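Local coordinates for protein fructose-2,6-bisphosphatase TIGAR B (Danio rerio, PDB 3E9D) that probably hydrolyses fructose 2,6-bisphosphate to fructose 6-phosphate and phosphate, which would slow glycolysis and favour the pentose phosphate pathway, at residues S57-A62 against V181-F186; V9-T14 against C215-I220. All blocks are in the same frame, centred on the assembly; numbering follows the deposited sequence.

The two contacts build adjoining walls of one phosphate pocket at the C-terminal ends of neighbouring parallel strands, 2-10 and 177-182, of the central mixed sheet. Their centres lie about 9 Å apart. Along the chain contact 1 is nested inside contact 2: residues 9-14 come first, then 57-62, then 181-186, and 215-220 last, leading into the antiparallel strand 220-230. The seam between them is partly backbone, with Ser182 N 2.9 Å from Val9 O. Side chains complete it, His183 ND1 lying 3.5 Å from His11 CD2. Both contacts touch the same phosphate ion, and the neighbouring strands bring the nucleophilic His11 and the probable transition-state stabiliser His183 together.

Contact 1. Residues S57-A62 against V181-F186; sequences SNLQRA and VSHGAF. With PO4 (phosphate ion), chain C.
The imidazole of His183 is held between Ser57 and Arg61 in the active site of the histidine phosphatase fold, where it is assigned, by inference, as transition-state stabiliser. Its CG stands anti to the carbonyl carbon, beside the backbone N (chi1 -56°), on the side where the ring meets Ser57 and the phosphate. His183 NE2 lies 2.7 Å from Ser57 OG in a hydrogen bond whose donor is not settled, while His183 ND1 donates to phosphate O1 at 2.9 Å. Arg61 reaches that same oxygen with both NE and NH2, O1 lying at the guanidinium edge. Gly184 N donates to phosphate O2 at 2.8 Å, nearly straight at 174°. One guanidinium face receives His183 CE1, offset toward the rim, with the two planes 67° apart. Leu59 CD1 and Ala62 CB approach the ring obliquely, Leu59 CD1 3.5 Å from His183 NE2. An alanine in place of His183 would probably leave phosphate O1 without its ring donor and Ser57 OG without its imidazole mate, opening a gap beside Leu59. Further out, Ser57 OG accepts from Leu59 N in an ST turn, which helps hold the hydroxyl beside the ring, and Arg61 NH2 also bonds Gly24 O. Behind them, Ser57 N donates to Val181 O at 3.2 Å.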
loop_
_atom_site.group_PDB
_atom_site.type_symbol
_atom_site.label_atom_id
_atom_site.label_comp_id
_atom_site.label_asym_id
_atom_site.label_seq_id
_atom_site.Cartn_x
_atom_site.Cartn_y
_atom_site.Cartn_z
ATOM N N SER A 57 -3.451 -5.890 6.233
ATOM C CA SER A 57 -3.203 -5.720 7.660
ATOM C C SER A 57 -4.216 -6.543 8.489
ATOM O O SER A 57 -5.244 -7.003 7.969
ATOM C CB SER A 57 -3.209 -4.246 8.052
ATOM O OG SER A 57 -4.459 -3.815 8.528
ATOM N N ASN A 58 -3.876 -6.742 9.759
ATOM C CA ASN A 58 -4.704 -7.430 10.738
ATOM C C ASN A 58 -5.943 -6.621 11.181
ATOM O O ASN A 58 -6.739 -7.120 11.967
ATOM C CB ASN A 58 -3.829 -7.707 11.991
ATOM C CG ASN A 58 -3.270 -6.421 12.592
ATOM O OD1 ASN A 58 -2.558 -5.683 11.923
ATOM N ND2 ASN A 58 -3.610 -6.134 13.850
ATOM N N LEU A 59 -6.089 -5.376 10.716
ATOM C CA LEU A 59 -7.155 -4.475 11.201
ATOM C C LEU A 59 -8.445 -4.632 10.383
ATOM O O LEU A 59 -8.391 -4.763 9.171
ATOM C CB LEU A 59 -6.675 -3.007 11.218
ATOM C CG LEU A 59 -5.467 -2.750 12.150
ATOM C CD1 LEU A 59 -4.859 -1.349 11.934
ATOM C CD2 LEU A 59 -5.871 -2.962 13.599
ATOM N N GLN A 60 -9.584 -4.656 11.079
ATOM C CA GLN A 60 -10.878 -4.988 10.477
ATOM C C GLN A 60 -11.193 -4.137 9.238
ATOM O O GLN A 60 -11.624 -4.679 8.214
ATOM C CB GLN A 60 -12.008 -4.864 11.511
ATOM C CG GLN A 60 -13.387 -5.095 10.913
ATOM C CD GLN A 60 -14.529 -5.026 11.915
ATOM O OE1 GLN A 60 -14.459 -4.330 12.939
ATOM N NE2 GLN A 60 -15.602 -5.745 11.611
ATOM N N ARG A 61 -10.971 -2.822 9.323
ATOM C CA ARG A 61 -11.300 -1.920 8.204
ATOM C C ARG A 61 -10.584 -2.329 6.909
ATOM O O ARG A 61 -11.145 -2.198 5.820
ATOM C CB ARG A 61 -11.036 -0.439 8.554
ATOM C CG ARG A 61 -9.591 -0.086 8.979
ATOM C CD ARG A 61 -9.597 1.225 9.782
ATOM N NE ARG A 61 -8.263 1.715 10.147
ATOM C CZ ARG A 61 -7.639 1.423 11.292
ATOM N NH1 ARG A 61 -8.220 0.627 12.179
ATOM N NH2 ARG A 61 -6.441 1.940 11.555
ATOM N N ALA A 62 -9.352 -2.822 7.049
ATOM C CA ALA A 62 -8.529 -3.268 5.917
ATOM C C ALA A 62 -8.952 -4.661 5.427
ATOM O O ALA A 62 -9.121 -4.899 4.204
ATOM C CB ALA A 62 -7.023 -3.257 6.319
ATOM N N VAL A 181 -3.412 -4.370 1.004
ATOM C CA VAL A 181 -4.460 -3.480 1.530
ATOM C C VAL A 181 -4.029 -3.005 2.916
ATOM O O VAL A 181 -3.774 -3.818 3.799
ATOM C CB VAL A 181 -5.875 -4.138 1.518
ATOM C CG1 VAL A 181 -6.952 -3.144 2.009
ATOM C CG2 VAL A 181 -6.226 -4.589 0.088
ATOM N N SER A 182 -3.945 -1.689 3.086
ATOM C CA SER A 182 -3.333 -1.100 4.265
ATOM C C SER A 182 -3.950 0.271 4.627
ATOM O O SER A 182 -5.147 0.516 4.407
ATOM C CB SER A 182 -1.794 -1.009 4.066
ATOM O OG SER A 182 -1.106 -0.636 5.262
ATOM N N HIS A 183 -3.120 1.147 5.184
ATOM C CA HIS A 183 -3.587 2.331 5.873
ATOM C C HIS A 183 -2.824 3.576 5.403
ATOM O O HIS A 183 -1.696 3.463 4.923
ATOM C CB HIS A 183 -3.407 2.125 7.372
ATOM C CG HIS A 183 -4.093 0.901 7.880
ATOM N ND1 HIS A 183 -5.388 0.920 8.342
ATOM C CD2 HIS A 183 -3.680 -0.387 7.957
ATOM C CE1 HIS A 183 -5.743 -0.304 8.693
ATOM N NE2 HIS A 183 -4.721 -1.114 8.471
ATOM N N GLY A 184 -3.442 4.744 5.570
ATOM C CA GLY A 184 -2.971 5.971 4.955
ATOM C C GLY A 184 -1.575 6.393 5.365
ATOM O O GLY A 184 -0.730 6.636 4.510
ATOM N N ALA A 185 -1.329 6.486 6.667
ATOM C CA ALA A 185 -0.021 6.925 7.138
ATOM C C ALA A 185 1.048 5.903 6.765
ATOM O O ALA A 185 2.101 6.269 6.241
ATOM C CB ALA A 185 -0.027 7.216 8.633
ATOM N N PHE A 186 0.757 4.621 6.998
ATOM C CA PHE A 186 1.686 3.551 6.590
ATOM C C PHE A 186 2.038 3.581 5.091
ATOM O O PHE A 186 3.222 3.480 4.714
ATOM C CB PHE A 186 1.104 2.183 6.934
ATOM C CG PHE A 186 2.025 1.046 6.615
ATOM C CD1 PHE A 186 2.965 0.619 7.551
ATOM C CD2 PHE A 186 1.949 0.391 5.375
ATOM C CE1 PHE A 186 3.827 -0.459 7.262
ATOM C CE2 PHE A 186 2.808 -0.666 5.079
ATOM C CZ PHE A 186 3.745 -1.097 6.028
HETATM P P PO4 C . -6.217 4.855 8.460
HETATM O O1 PO4 C . -6.252 3.519 9.157
HETATM O O2 PO4 C . -5.813 4.744 7.009
HETATM O O3 PO4 C . -7.583 5.500 8.490
HETATM O O4 PO4 C . -5.271 5.788 9.186
#

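Contact 2. Residues V9-T14 against C215-I220. With PO4 (phosphate ion), chain C; PO4 (phosphate ion), chain D.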
loop_
_atom_site.group_PDB
_atom_site.type_symbol
_atom_site.label_atom_id
_atom_site.label_comp_id
_atom_site.label_asym_id
_atom_site.label_seq_id
_atom_site.Cartn_x
_atom_site.Cartn_y
_atom_site.Cartn_z
ATOM N N VAL A 9 -3.718 -0.540 -1.878
ATOM C CA VAL A 9 -5.007 0.116 -1.673
ATOM C C VAL A 9 -5.182 0.487 -0.205
ATOM O O VAL A 9 -4.969 -0.346 0.676
ATOM C CB VAL A 9 -6.192 -0.805 -2.136
ATOM C CG1 VAL A 9 -7.557 -0.079 -2.037
ATOM C CG2 VAL A 9 -5.948 -1.343 -3.560
ATOM N N ARG A 10 -5.549 1.737 0.071
ATOM C CA ARG A 10 -5.957 2.105 1.434
ATOM C C ARG A 10 -7.395 1.600 1.724
ATOM O O ARG A 10 -8.258 1.611 0.838
ATOM C CB ARG A 10 -5.867 3.627 1.638
ATOM C CG ARG A 10 -6.317 4.084 3.048
ATOM C CD ARG A 10 -6.191 5.605 3.235
ATOM N NE ARG A 10 -6.697 5.984 4.544
ATOM C CZ ARG A 10 -7.334 7.126 4.802
ATOM N NH1 ARG A 10 -7.550 8.030 3.840
ATOM N NH2 ARG A 10 -7.770 7.348 6.025
ATOM N N HIS A 11 -7.662 1.190 2.959
ATOM C CA HIS A 11 -8.999 0.710 3.348
ATOM C C HIS A 11 -10.083 1.775 3.065
ATOM O O HIS A 11 -9.796 2.987 2.993
ATOM C CB HIS A 11 -9.013 0.346 4.852
ATOM C CG HIS A 11 -8.943 1.550 5.734
ATOM N ND1 HIS A 11 -10.060 2.285 6.067
ATOM C CD2 HIS A 11 -7.888 2.197 6.282
ATOM C CE1 HIS A 11 -9.703 3.326 6.796
ATOM N NE2 HIS A 11 -8.389 3.302 6.937
ATOM N N GLY A 12 -11.334 1.327 2.984
ATOM C CA GLY A 12 -12.470 2.237 2.784
ATOM C C GLY A 12 -12.782 3.054 4.026
ATOM O O GLY A 12 -12.372 2.692 5.122
ATOM N N GLU A 13 -13.530 4.138 3.852
ATOM C CA GLU A 13 -13.912 5.039 4.948
ATOM C C GLU A 13 -14.558 4.379 6.179
ATOM O O GLU A 13 -15.425 3.504 6.038
ATOM C CB GLU A 13 -14.856 6.109 4.409
ATOM C CG GLU A 13 -14.978 7.304 5.309
ATOM C CD GLU A 13 -15.884 8.356 4.718
ATOM O OE1 GLU A 13 -15.441 9.136 3.843
ATOM O OE2 GLU A 13 -17.043 8.401 5.133
ATOM N N THR A 14 -14.105 4.790 7.370
ATOM C CA THR A 14 -14.762 4.453 8.642
ATOM C C THR A 14 -15.428 5.714 9.178
ATOM O O THR A 14 -15.184 6.826 8.672
ATOM C CB THR A 14 -13.752 3.960 9.702
ATOM O OG1 THR A 14 -12.827 5.018 9.982
ATOM C CG2 THR A 14 -12.987 2.728 9.207
ATOM N N CYS A 215 -2.954 9.394 0.838
ATOM C CA CYS A 215 -3.811 8.500 0.050
ATOM C C CYS A 215 -5.268 8.589 0.492
ATOM O O CYS A 215 -5.552 8.499 1.697
ATOM C CB CYS A 215 -3.349 7.048 0.158
ATOM S SG CYS A 215 -4.227 5.960 -1.043
ATOM N N PRO A 216 -6.199 8.760 -0.466
ATOM C CA PRO A 216 -7.618 8.779 -0.048
ATOM C C PRO A 216 -8.078 7.382 0.313
ATOM O O PRO A 216 -7.380 6.414 0.015
ATOM C CB PRO A 216 -8.365 9.275 -1.292
ATOM C CG PRO A 216 -7.438 8.971 -2.449
ATOM C CD PRO A 216 -6.025 9.031 -1.905
ATOM N N ASN A 217 -9.238 7.277 0.957
ATOM C CA ASN A 217 -9.848 5.972 1.215
ATOM C C ASN A 217 -10.055 5.212 -0.106
ATOM O O ASN A 217 -10.668 5.739 -1.046
ATOM C CB ASN A 217 -11.192 6.148 1.925
ATOM C CG ASN A 217 -11.044 6.528 3.377
ATOM O OD1 ASN A 217 -11.458 7.608 3.773
ATOM N ND2 ASN A 217 -10.490 5.631 4.189
ATOM N N THR A 218 -9.549 3.980 -0.165
ATOM C CA THR A 218 -9.513 3.153 -1.390
ATOM C C THR A 218 -8.695 3.734 -2.562
ATOM O O THR A 218 -8.828 3.274 -3.696
ATOM C CB THR A 218 -10.926 2.650 -1.875
ATOM O OG1 THR A 218 -11.672 3.726 -2.470
ATOM C CG2 THR A 218 -11.707 2.053 -0.717
ATOM N N GLY A 219 -7.837 4.715 -2.276
ATOM C CA GLY A 219 -6.911 5.234 -3.290
ATOM C C GLY A 219 -5.955 4.112 -3.656
ATOM O O GLY A 219 -5.570 3.302 -2.786
ATOM N N ILE A 220 -5.595 4.048 -4.941
ATOM C CA ILE A 220 -4.882 2.901 -5.489
ATOM C C ILE A 220 -3.541 3.335 -6.084
ATOM O O ILE A 220 -3.500 4.275 -6.899
ATOM C CB ILE A 220 -5.722 2.179 -6.603
ATOM C CG1 ILE A 220 -7.133 1.827 -6.092
ATOM C CG2 ILE A 220 -4.990 0.934 -7.079
ATOM C CD1 ILE A 220 -8.075 1.284 -7.171
HETATM P P PO4 C . -6.217 4.855 8.460
HETATM O O1 PO4 C . -6.252 3.519 9.157
HETATM O O2 PO4 C . -5.813 4.744 7.009
HETATM O O3 PO4 C . -7.583 5.500 8.490
HETATM O O4 PO4 C . -5.271 5.788 9.186
HETATM P P PO4 D . -9.781 10.570 5.154
HETATM O O1 PO4 D . -8.882 10.046 6.253
HETATM O O2 PO4 D . -9.093 10.362 3.807
HETATM O O3 PO4 D . -11.137 9.877 5.169
HETATM O O4 PO4 D . -10.027 12.058 5.389
HETATM O O HOH W 1 -13.331 8.803 2.150
#
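Arg10 and Asn217 stack guanidinium on amide where the Arg-His-Gly motif of the phosphoglycerate mutase family, residues 10-12, meets the type II turn from Pro216 to Gly219. Asn217 ND2 lies 3.5 Å above the centre of the Arg10 guanidinium, the planes 24° apart. The same Asn217 ND2 donates to His11 O (3.0 Å, 171°) and to Asn17 OD1, two bonds that help hold the amide against the arginine. Arg10 has CG anti to the backbone N (chi1 179°) and a chain extended as far as NE, which brings NE to the phosphate. Arg10 NE bonds O2 of the ion shared with His183 at 2.9 Å. Arg10 NH2 bonds both phosphate ions, and Arg10 NH1 bonds the second. Arg10 NH1 also donates to Cys215 O at 3.0 Å, the acceptor tilted out of the guanidinium plane. His11, the phosphohistidine nucleophile, has CG between its backbone N and carbonyl carbon. Behind these groups, Val9 and Ile220 form an antiparallel non-hydrogen-bonded pair with side chains on the same sheet face, CG2 of Val9 being 4.2 Å from CG1 of Ile220. Just beyond, Arg10 N donates to Gly219 O. Farther along, Glu13 OE2 is salt-bridged to Arg18, and one water lies within hydrogen-bonding distance of both Glu13 OE1 and Asn217 OD1, 2.8 Å from the latter.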